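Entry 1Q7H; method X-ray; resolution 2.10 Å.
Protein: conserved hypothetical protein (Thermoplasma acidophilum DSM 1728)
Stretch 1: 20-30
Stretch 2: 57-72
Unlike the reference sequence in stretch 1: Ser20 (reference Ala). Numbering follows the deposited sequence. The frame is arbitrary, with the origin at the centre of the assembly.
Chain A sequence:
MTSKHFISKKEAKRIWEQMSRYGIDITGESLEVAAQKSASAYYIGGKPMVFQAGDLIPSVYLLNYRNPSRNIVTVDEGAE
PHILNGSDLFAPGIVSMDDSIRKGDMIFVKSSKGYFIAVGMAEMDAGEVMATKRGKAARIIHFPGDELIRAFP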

ATOM      1  N   SER A  20      -1.742   0.777 -12.027  1.00 18.64           N
ATOM      2  CA  SER A  20      -3.077   0.990 -12.588  1.00 21.88           C
ATOM      3  C   SER A  20      -3.991  -0.193 -12.248  1.00 23.03           C
ATOM      4  O   SER A  20      -5.212  -0.086 -12.297  1.00 25.62           O
ATOM      5  CB  SER A  20      -3.002   1.171 -14.111  1.00 25.57           C
ATOM      6  OG  SER A  20      -4.271   1.537 -14.654  1.00 35.28           O
ATOM      7  N   ARG A  21      -3.396  -1.324 -11.898  1.00 26.00           N
ATOM      8  CA  ARG A  21      -4.178  -2.497 -11.529  1.00 27.33           C
ATOM      9  C   ARG A  21      -5.029  -2.197 -10.305  1.00 28.73           C
ATOM     10  O   ARG A  21      -6.077  -2.806 -10.102  1.00 29.80           O
ATOM     11  CB  ARG A  21      -3.260  -3.671 -11.197  1.00 31.75           C
ATOM     12  CG  ARG A  21      -2.609  -4.346 -12.397  1.00 43.41           C
ATOM     13  CD  ARG A  21      -1.760  -5.504 -11.909  1.00 52.88           C
ATOM     14  NE  ARG A  21      -2.467  -6.258 -10.875  1.00 61.45           N
ATOM     15  CZ  ARG A  21      -1.879  -7.055  -9.990  1.00 64.30           C
ATOM     16  NH1 ARG A  21      -0.562  -7.213 -10.008  1.00 66.16           N
ATOM     17  NH2 ARG A  21      -2.608  -7.687  -9.079  1.00 65.67           N
ATOM     18  N   TYR A  22      -4.565  -1.267  -9.481  1.00 21.72           N
ATOM     19  CA  TYR A  22      -5.279  -0.910  -8.264  1.00 20.85           C
ATOM     20  C   TYR A  22      -5.930   0.450  -8.394  1.00 15.84           C
ATOM     21  O   TYR A  22      -6.374   1.032  -7.404  1.00 21.29           O
ATOM     22  CB  TYR A  22      -4.307  -0.910  -7.082  1.00 15.36           C
ATOM     23  CG  TYR A  22      -3.695  -2.259  -6.844  1.00 20.69           C
ATOM     24  CD1 TYR A  22      -4.470  -3.317  -6.376  1.00 20.46           C
ATOM     25  CD2 TYR A  22      -2.343  -2.494  -7.106  1.00 24.33           C
ATOM     26  CE1 TYR A  22      -3.922  -4.580  -6.174  1.00 28.90           C
ATOM     27  CE2 TYR A  22      -1.783  -3.756  -6.906  1.00 26.83           C
ATOM     28  CZ  TYR A  22      -2.580  -4.795  -6.439  1.00 31.92           C
ATOM     29  OH  TYR A  22      -2.041  -6.049  -6.232  1.00 40.78           O
ATOM     30  N   GLY A  23      -5.980   0.953  -9.623  1.00 15.59           N
ATOM     31  CA  GLY A  23      -6.575   2.253  -9.864  1.00 14.09           C
ATOM     32  C   GLY A  23      -5.684   3.409  -9.435  1.00 16.83           C
ATOM     33  O   GLY A  23      -6.152   4.538  -9.335  1.00 15.78           O
ATOM     34  N   ILE A  24      -4.407   3.129  -9.167  1.00 15.45           N
ATOM     35  CA  ILE A  24      -3.458   4.173  -8.770  1.00 15.53           C
ATOM     36  C   ILE A  24      -2.896   4.692 -10.093  1.00 17.83           C
ATOM     37  O   ILE A  24      -2.152   3.995 -10.789  1.00 20.44           O
ATOM     38  CB  ILE A  24      -2.329   3.585  -7.863  1.00 12.91           C
ATOM     39  CG1 ILE A  24      -2.954   3.003  -6.587  1.00 11.74           C
ATOM     40  CG2 ILE A  24      -1.311   4.673  -7.498  1.00 15.26           C
ATOM     41  CD1 ILE A  24      -2.004   2.297  -5.647  1.00 10.59           C
ATOM     42  N   ASP A  25      -3.265   5.916 -10.440  1.00 17.35           N
ATOM     43  CA  ASP A  25      -2.872   6.516 -11.711  1.00 18.50           C
ATOM     44  C   ASP A  25      -1.630   7.402 -11.716  1.00 18.31           C
ATOM     45  O   ASP A  25      -1.684   8.551 -11.280  1.00 20.27           O
ATOM     46  CB  ASP A  25      -4.061   7.322 -12.257  1.00 17.64           C
ATOM     47  CG  ASP A  25      -3.810   7.887 -13.643  1.00 22.20           C
ATOM     48  OD1 ASP A  25      -2.655   7.858 -14.126  1.00 28.65           O
ATOM     49  OD2 ASP A  25      -4.779   8.377 -14.251  1.00 31.53           O
ATOM     50  N   ILE A  26      -0.517   6.873 -12.224  1.00 21.86           N
ATOM     51  CA  ILE A  26       0.722   7.645 -12.328  1.00 21.35           C
ATOM     52  C   ILE A  26       1.213   7.622 -13.771  1.00 20.99           C
ATOM     53  O   ILE A  26       2.382   7.860 -14.043  1.00 23.27           O
ATOM     54  CB  ILE A  26       1.848   7.094 -11.425  1.00 23.24           C
ATOM     55  CG1 ILE A  26       1.998   5.588 -11.637  1.00 19.93           C
ATOM     56  CG2 ILE A  26       1.561   7.421  -9.963  1.00 16.03           C
ATOM     57  CD1 ILE A  26       3.178   4.991 -10.893  1.00 21.20           C
ATOM     58  N   THR A  27       0.311   7.322 -14.694  1.00 23.92           N
ATOM     59  CA  THR A  27       0.663   7.275 -16.107  1.00 27.13           C
ATOM     60  C   THR A  27       1.321   8.587 -16.508  1.00 26.33           C
ATOM     61  O   THR A  27       0.820   9.658 -16.178  1.00 25.79           O
ATOM     62  CB  THR A  27      -0.589   7.058 -16.972  1.00 30.16           C
ATOM     63  OG1 THR A  27      -1.079   5.729 -16.765  1.00 27.48           O
ATOM     64  CG2 THR A  27      -0.272   7.257 -18.444  1.00 31.37           C
ATOM     65  N   GLY A  28       2.455   8.501 -17.197  1.00 27.93           N
ATOM     66  CA  GLY A  28       3.150   9.703 -17.623  1.00 26.15           C
ATOM     67  C   GLY A  28       4.174  10.260 -16.648  1.00 28.20           C
ATOM     68  O   GLY A  28       4.962  11.130 -17.015  1.00 35.51           O
ATOM     69  N   GLU A  29       4.175   9.780 -15.410  1.00 26.86           N
ATOM     70  CA  GLU A  29       5.137  10.266 -14.419  1.00 24.08           C
ATOM     71  C   GLU A  29       6.512   9.631 -14.652  1.00 27.08           C
ATOM     72  O   GLU A  29       6.622   8.413 -14.803  1.00 24.13           O
ATOM     73  CB  GLU A  29       4.650   9.920 -13.013  1.00 26.39           C
ATOM     74  CG  GLU A  29       3.224  10.373 -12.720  1.00 25.43           C
ATOM     75  CD  GLU A  29       3.154  11.672 -11.931  1.00 26.66           C
ATOM     76  OE1 GLU A  29       4.213  12.296 -11.691  1.00 26.80           O
ATOM     77  OE2 GLU A  29       2.027  12.068 -11.549  1.00 30.15           O
ATOM     78  N   SER A  30       7.561  10.444 -14.696  1.00 25.84           N
ATOM     79  CA  SER A  30       8.893   9.889 -14.894  1.00 27.45           C
ATOM     80  C   SER A  30       9.370   9.386 -13.545  1.00 24.58           C
ATOM     81  O   SER A  30       9.066   9.979 -12.513  1.00 22.59           O
ATOM     82  CB  SER A  30       9.855  10.940 -15.466  1.00 30.03           C
ATOM     83  OG  SER A  30       9.975  12.058 -14.617  1.00 41.09           O
TER
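Stretch 2, residues 57-72: IPSVYLLNYRNPSRNI

Stretch 2 leaves a strand at Ile57-Pro58, turns through a short helix, residues 60-65, and continues as an irregular segment along stretch 1, which has no regular helix or strand. The two run in opposite senses: Glu29 and Ile26 lie by the helix, at Tyr65 and Leu62, whereas Tyr22 and Arg21 lie by Ser69 and Arg70. The backbones come nearest, CA to CA, at Ile24 and Pro68, and the contact buries 646 Å² in all.

Ser59 caps the helix: its OG accepts from Leu62 N at 3.0 Å and, weakly, from Tyr61 N at 3.1 Å, so two free amides of the first turn are served. Arg66 is the first residue to leave helical angles, though its N still donates to Leu62 O at 2.8 Å.

In stretch 1 a type I turn, closed by Gly23 N to Ser20 O at 3.0 Å, leaves two successive carbonyls for stretch 2. Tyr22 O accepts from Ser69 N at 2.9 Å, a well-aligned backbone bond, and Arg21 O accepts from Arg70 NH1, also at 2.9 Å. Arg70 NH1 donates further to water 1 at 3.1 Å, which accepts as well from Arg21 NH2 at 2.9 Å; the water thus lets two like-charged side chains share one acceptor. Gly23, at positive phi, packs its CA 3.3 Å from Ser69 OG; a CB here would lie 1.8 Å from that oxygen.

Gly23 O and Asn67 O, both acceptors, face each other at 3.4 Å without bonding. Water 2 satisfies Asn67 O, donating to it at 2.9 Å, and accepts from Asp25 N at 2.9 Å, joining the backbones where no direct bond does.

Ile24 fills the apolar centre. Its CG2 meets Leu62 CG at 3.7 Å, its CG1 meets Pro68 CB at 3.6 Å, and its CD1 lies 3.9 Å from both Pro58 CB and Leu63 CD2. Ile26 CG2 extends this packing to Leu62 CD1 at 3.6 Å.

Beyond the type II turn from Ile26 to Glu29, closed by Glu29 N to Ile26 O at 3.0 Å, Glu29 OE2 accepts a short bond of 2.6 Å from Tyr65 OH, lying at the edge of that ring. Arg66 NH2 is 4.5 Å from Glu29 OE2, too far for a salt bridge. Water 3 mediates instead, accepting from Arg66 NE at 2.8 Å and lying 2.6 Å from Glu29 OE2, while Arg66 NH1 turns back to Tyr65 O in a weak 2.8 Å bond.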

ATOM      1  N   ILE A  57       4.922  -2.818  -4.368  1.00 19.15           N
ATOM      2  CA  ILE A  57       4.111  -2.216  -3.322  1.00 19.03           C
ATOM      3  C   ILE A  57       4.097  -0.695  -3.416  1.00 18.42           C
ATOM      4  O   ILE A  57       5.153  -0.067  -3.483  1.00 18.03           O
ATOM      5  CB  ILE A  57       4.702  -2.606  -1.939  1.00 24.04           C
ATOM      6  CG1 ILE A  57       4.672  -4.130  -1.772  1.00 22.01           C
ATOM      7  CG2 ILE A  57       3.960  -1.915  -0.821  1.00 21.24           C
ATOM      8  CD1 ILE A  57       5.417  -4.615  -0.543  1.00 31.80           C
ATOM      9  N   PRO A  58       2.902  -0.076  -3.443  1.00 17.42           N
ATOM     10  CA  PRO A  58       2.865   1.396  -3.515  1.00 10.11           C
ATOM     11  C   PRO A  58       3.252   1.889  -2.128  1.00 13.06           C
ATOM     12  O   PRO A  58       2.957   1.224  -1.139  1.00 18.80           O
ATOM     13  CB  PRO A  58       1.402   1.688  -3.825  1.00 13.44           C
ATOM     14  CG  PRO A  58       0.680   0.539  -3.111  1.00 12.79           C
ATOM     15  CD  PRO A  58       1.543  -0.643  -3.506  1.00 15.39           C
ATOM     16  N   SER A  59       3.926   3.027  -2.039  1.00 13.95           N
ATOM     17  CA  SER A  59       4.300   3.555  -0.736  1.00 15.91           C
ATOM     18  C   SER A  59       3.091   4.289  -0.163  1.00 15.19           C
ATOM     19  O   SER A  59       2.143   4.583  -0.884  1.00 12.20           O
ATOM     20  CB  SER A  59       5.463   4.541  -0.864  1.00 11.80           C
ATOM     21  OG  SER A  59       5.012   5.773  -1.388  1.00 16.94           O
ATOM     22  N   VAL A  60       3.122   4.588   1.129  1.00 13.44           N
ATOM     23  CA  VAL A  60       2.018   5.321   1.710  1.00 16.16           C
ATOM     24  C   VAL A  60       1.981   6.717   1.091  1.00 15.73           C
ATOM     25  O   VAL A  60       0.927   7.340   1.053  1.00 17.92           O
ATOM     26  CB  VAL A  60       2.119   5.423   3.251  1.00 16.85           C
ATOM     27  CG1 VAL A  60       1.750   4.079   3.880  1.00 13.84           C
ATOM     28  CG2 VAL A  60       3.531   5.841   3.661  1.00 22.34           C
ATOM     29  N   TYR A  61       3.121   7.204   0.591  1.00 15.90           N
ATOM     30  CA  TYR A  61       3.141   8.527  -0.039  1.00 14.91           C
ATOM     31  C   TYR A  61       2.377   8.461  -1.352  1.00 16.51           C
ATOM     32  O   TYR A  61       1.614   9.367  -1.675  1.00 16.33           O
ATOM     33  CB  TYR A  61       4.570   9.004  -0.324  1.00 13.60           C
ATOM     34  CG  TYR A  61       5.472   8.977   0.880  1.00 17.94           C
ATOM     35  CD1 TYR A  61       4.986   9.301   2.148  1.00 13.00           C
ATOM     36  CD2 TYR A  61       6.814   8.618   0.757  1.00 17.12           C
ATOM     37  CE1 TYR A  61       5.819   9.263   3.271  1.00 18.47           C
ATOM     38  CE2 TYR A  61       7.653   8.578   1.865  1.00 22.20           C
ATOM     39  CZ  TYR A  61       7.153   8.898   3.116  1.00 24.22           C
ATOM     40  OH  TYR A  61       7.987   8.842   4.202  1.00 20.99           O
ATOM     41  N   LEU A  62       2.586   7.389  -2.115  1.00 17.74           N
ATOM     42  CA  LEU A  62       1.878   7.254  -3.379  1.00 13.48           C
ATOM     43  C   LEU A  62       0.382   7.080  -3.106  1.00 13.48           C
ATOM     44  O   LEU A  62      -0.447   7.663  -3.793  1.00 14.77           O
ATOM     45  CB  LEU A  62       2.401   6.065  -4.189  1.00 12.86           C
ATOM     46  CG  LEU A  62       1.631   5.801  -5.494  1.00 11.64           C
ATOM     47  CD1 LEU A  62       1.628   7.070  -6.361  1.00  7.84           C
ATOM     48  CD2 LEU A  62       2.274   4.660  -6.257  1.00 14.74           C
ATOM     49  N   LEU A  63       0.036   6.287  -2.099  1.00 15.47           N
ATOM     50  CA  LEU A  63      -1.369   6.078  -1.781  1.00 14.37           C
ATOM     51  C   LEU A  63      -2.086   7.404  -1.507  1.00 14.79           C
ATOM     52  O   LEU A  63      -3.266   7.569  -1.832  1.00 14.27           O
ATOM     53  CB  LEU A  63      -1.512   5.158  -0.568  1.00 13.30           C
ATOM     54  CG  LEU A  63      -1.146   3.680  -0.739  1.00  9.02           C
ATOM     55  CD1 LEU A  63      -1.440   2.954   0.560  1.00 13.56           C
ATOM     56  CD2 LEU A  63      -1.944   3.053  -1.865  1.00 10.46           C
ATOM     57  N   ASN A  64      -1.369   8.356  -0.928  1.00  9.31           N
ATOM     58  CA  ASN A  64      -1.972   9.637  -0.601  1.00 10.97           C
ATOM     59  C   ASN A  64      -1.861  10.654  -1.719  1.00 15.24           C
ATOM     60  O   ASN A  64      -2.585  11.641  -1.729  1.00 17.18           O
ATOM     61  CB  ASN A  64      -1.374  10.177   0.698  1.00  9.63           C
ATOM     62  CG  ASN A  64      -1.850   9.397   1.912  1.00 15.23           C
ATOM     63  OD1 ASN A  64      -1.056   8.789   2.652  1.00 12.41           O
ATOM     64  ND2 ASN A  64      -3.157   9.400   2.119  1.00  7.48           N
ATOM     65  N   TYR A  65      -0.967  10.398  -2.671  1.00 13.25           N
ATOM     66  CA  TYR A  65      -0.785  11.283  -3.813  1.00 11.84           C
ATOM     67  C   TYR A  65      -1.781  10.895  -4.917  1.00 17.02           C
ATOM     68  O   TYR A  65      -2.364  11.751  -5.575  1.00 17.53           O
ATOM     69  CB  TYR A  65       0.656  11.168  -4.321  1.00 13.15           C
ATOM     70  CG  TYR A  65       0.899  11.776  -5.685  1.00 23.61           C
ATOM     71  CD1 TYR A  65       0.491  13.079  -5.971  1.00 22.67           C
ATOM     72  CD2 TYR A  65       1.569  11.061  -6.679  1.00 20.07           C
ATOM     73  CE1 TYR A  65       0.742  13.658  -7.212  1.00 29.07           C
ATOM     74  CE2 TYR A  65       1.833  11.636  -7.925  1.00 20.29           C
ATOM     75  CZ  TYR A  65       1.417  12.934  -8.184  1.00 29.00           C
ATOM     76  OH  TYR A  65       1.670  13.515  -9.411  1.00 35.75           O
ATOM     77  N   ARG A  66      -1.969   9.595  -5.111  1.00 16.09           N
ATOM     78  CA  ARG A  66      -2.886   9.082  -6.131  1.00 15.25           C
ATOM     79  C   ARG A  66      -3.640   7.903  -5.529  1.00 16.79           C
ATOM     80  O   ARG A  66      -3.173   6.762  -5.600  1.00 12.01           O
ATOM     81  CB  ARG A  66      -2.088   8.623  -7.358  1.00 18.76           C
ATOM     82  CG  ARG A  66      -1.501   9.754  -8.174  1.00 13.20           C
ATOM     83  CD  ARG A  66      -2.585  10.449  -8.962  1.00 19.31           C
ATOM     84  NE  ARG A  66      -2.108  11.628  -9.672  1.00 14.90           N
ATOM     85  CZ  ARG A  66      -2.202  12.871  -9.214  1.00 21.21           C
ATOM     86  NH1 ARG A  66      -2.756  13.113  -8.030  1.00 21.39           N
ATOM     87  NH2 ARG A  66      -1.769  13.879  -9.961  1.00 19.54           N
ATOM     88  N   ASN A  67      -4.801   8.178  -4.931  1.00 15.43           N
ATOM     89  CA  ASN A  67      -5.588   7.138  -4.275  1.00 15.98           C
ATOM     90  C   ASN A  67      -5.918   5.936  -5.145  1.00 14.19           C
ATOM     91  O   ASN A  67      -6.142   6.068  -6.339  1.00 17.97           O
ATOM     92  CB  ASN A  67      -6.934   7.684  -3.768  1.00 13.86           C
ATOM     93  CG  ASN A  67      -6.792   8.790  -2.730  1.00 17.10           C
ATOM     94  OD1 ASN A  67      -5.761   8.946  -2.076  1.00 19.27           O
ATOM     95  ND2 ASN A  67      -7.855   9.547  -2.560  1.00 14.42           N
ATOM     96  N   PRO A  68      -5.916   4.735  -4.555  1.00 16.01           N
ATOM     97  CA  PRO A  68      -6.257   3.548  -5.336  1.00 11.07           C
ATOM     98  C   PRO A  68      -7.787   3.598  -5.420  1.00 17.49           C
ATOM     99  O   PRO A  68      -8.424   4.323  -4.649  1.00 16.25           O
ATOM    100  CB  PRO A  68      -5.777   2.399  -4.442  1.00  9.93           C
ATOM    101  CG  PRO A  68      -5.955   2.955  -3.073  1.00  6.20           C
ATOM    102  CD  PRO A  68      -5.361   4.344  -3.249  1.00 13.48           C
ATOM    103  N   SER A  69      -8.379   2.836  -6.331  1.00 19.23           N
ATOM    104  CA  SER A  69      -9.832   2.829  -6.467  1.00 15.38           C
ATOM    105  C   SER A  69     -10.440   1.506  -6.026  1.00 18.89           C
ATOM    106  O   SER A  69     -11.650   1.331  -6.079  1.00 21.76           O
ATOM    107  CB  SER A  69     -10.241   3.120  -7.910  1.00 14.40           C
ATOM    108  OG  SER A  69      -9.719   2.142  -8.790  1.00 19.89           O
ATOM    109  N   ARG A  70      -9.602   0.566  -5.608  1.00 18.54           N
ATOM    110  CA  ARG A  70     -10.105  -0.720  -5.144  1.00 20.39           C
ATOM    111  C   ARG A  70      -9.246  -1.242  -4.011  1.00 16.34           C
ATOM    112  O   ARG A  70      -8.156  -0.729  -3.762  1.00 13.89           O
ATOM    113  CB  ARG A  70     -10.140  -1.745  -6.294  1.00 25.26           C
ATOM    114  CG  ARG A  70      -8.819  -1.908  -7.052  1.00 31.24           C
ATOM    115  CD  ARG A  70      -8.998  -2.745  -8.328  1.00 34.55           C
ATOM    116  NE  ARG A  70      -9.200  -4.166  -8.047  1.00 50.71           N
ATOM    117  CZ  ARG A  70      -8.230  -5.080  -7.984  1.00 51.79           C
ATOM    118  NH1 ARG A  70      -6.963  -4.741  -8.188  1.00 49.20           N
ATOM    119  NH2 ARG A  70      -8.529  -6.344  -7.711  1.00 52.73           N
ATOM    120  N   ASN A  71      -9.772  -2.246  -3.316  1.00 15.51           N
ATOM    121  CA  ASN A  71      -9.098  -2.909  -2.210  1.00 15.04           C
ATOM    122  C   ASN A  71      -8.811  -2.005  -1.037  1.00 15.02           C
ATOM    123  O   ASN A  71      -7.815  -2.176  -0.350  1.00 15.89           O
ATOM    124  CB  ASN A  71      -7.805  -3.555  -2.704  1.00 12.97           C
ATOM    125  CG  ASN A  71      -8.064  -4.667  -3.707  1.00 16.24           C
ATOM    126  OD1 ASN A  71      -9.182  -4.819  -4.197  1.00 19.15           O
ATOM    127  ND2 ASN A  71      -7.034  -5.442  -4.021  1.00 16.12           N
ATOM    128  N   ILE A  72      -9.701  -1.052  -0.803  1.00 15.06           N
ATOM    129  CA  ILE A  72      -9.537  -0.123   0.299  1.00 13.46           C
ATOM    130  C   ILE A  72     -10.195  -0.647   1.575  1.00 11.18           C
ATOM    131  O   ILE A  72     -11.272  -1.236   1.538  1.00 15.58           O
ATOM    132  CB  ILE A  72     -10.145   1.245  -0.048  1.00 14.64           C
ATOM    133  CG1 ILE A  72      -9.372   1.886  -1.195  1.00 16.17           C
ATOM    134  CG2 ILE A  72     -10.102   2.158   1.154  1.00 11.48           C
ATOM    135  CD1 ILE A  72     -10.109   3.070  -1.807  1.00 10.26           C
TER
HETATM  136  O   HOH W   1      -5.444  -7.448  -8.601  1.00 47.76           O
HETATM  137  O   HOH W   2      -5.117   7.279  -8.728  1.00 14.13           O
HETATM  138  O   HOH W   3      -0.463  11.404 -11.882  1.00 31.38           O
HETATM  139  O   HOH W   4      -0.141  14.465 -12.883  1.00 48.94           O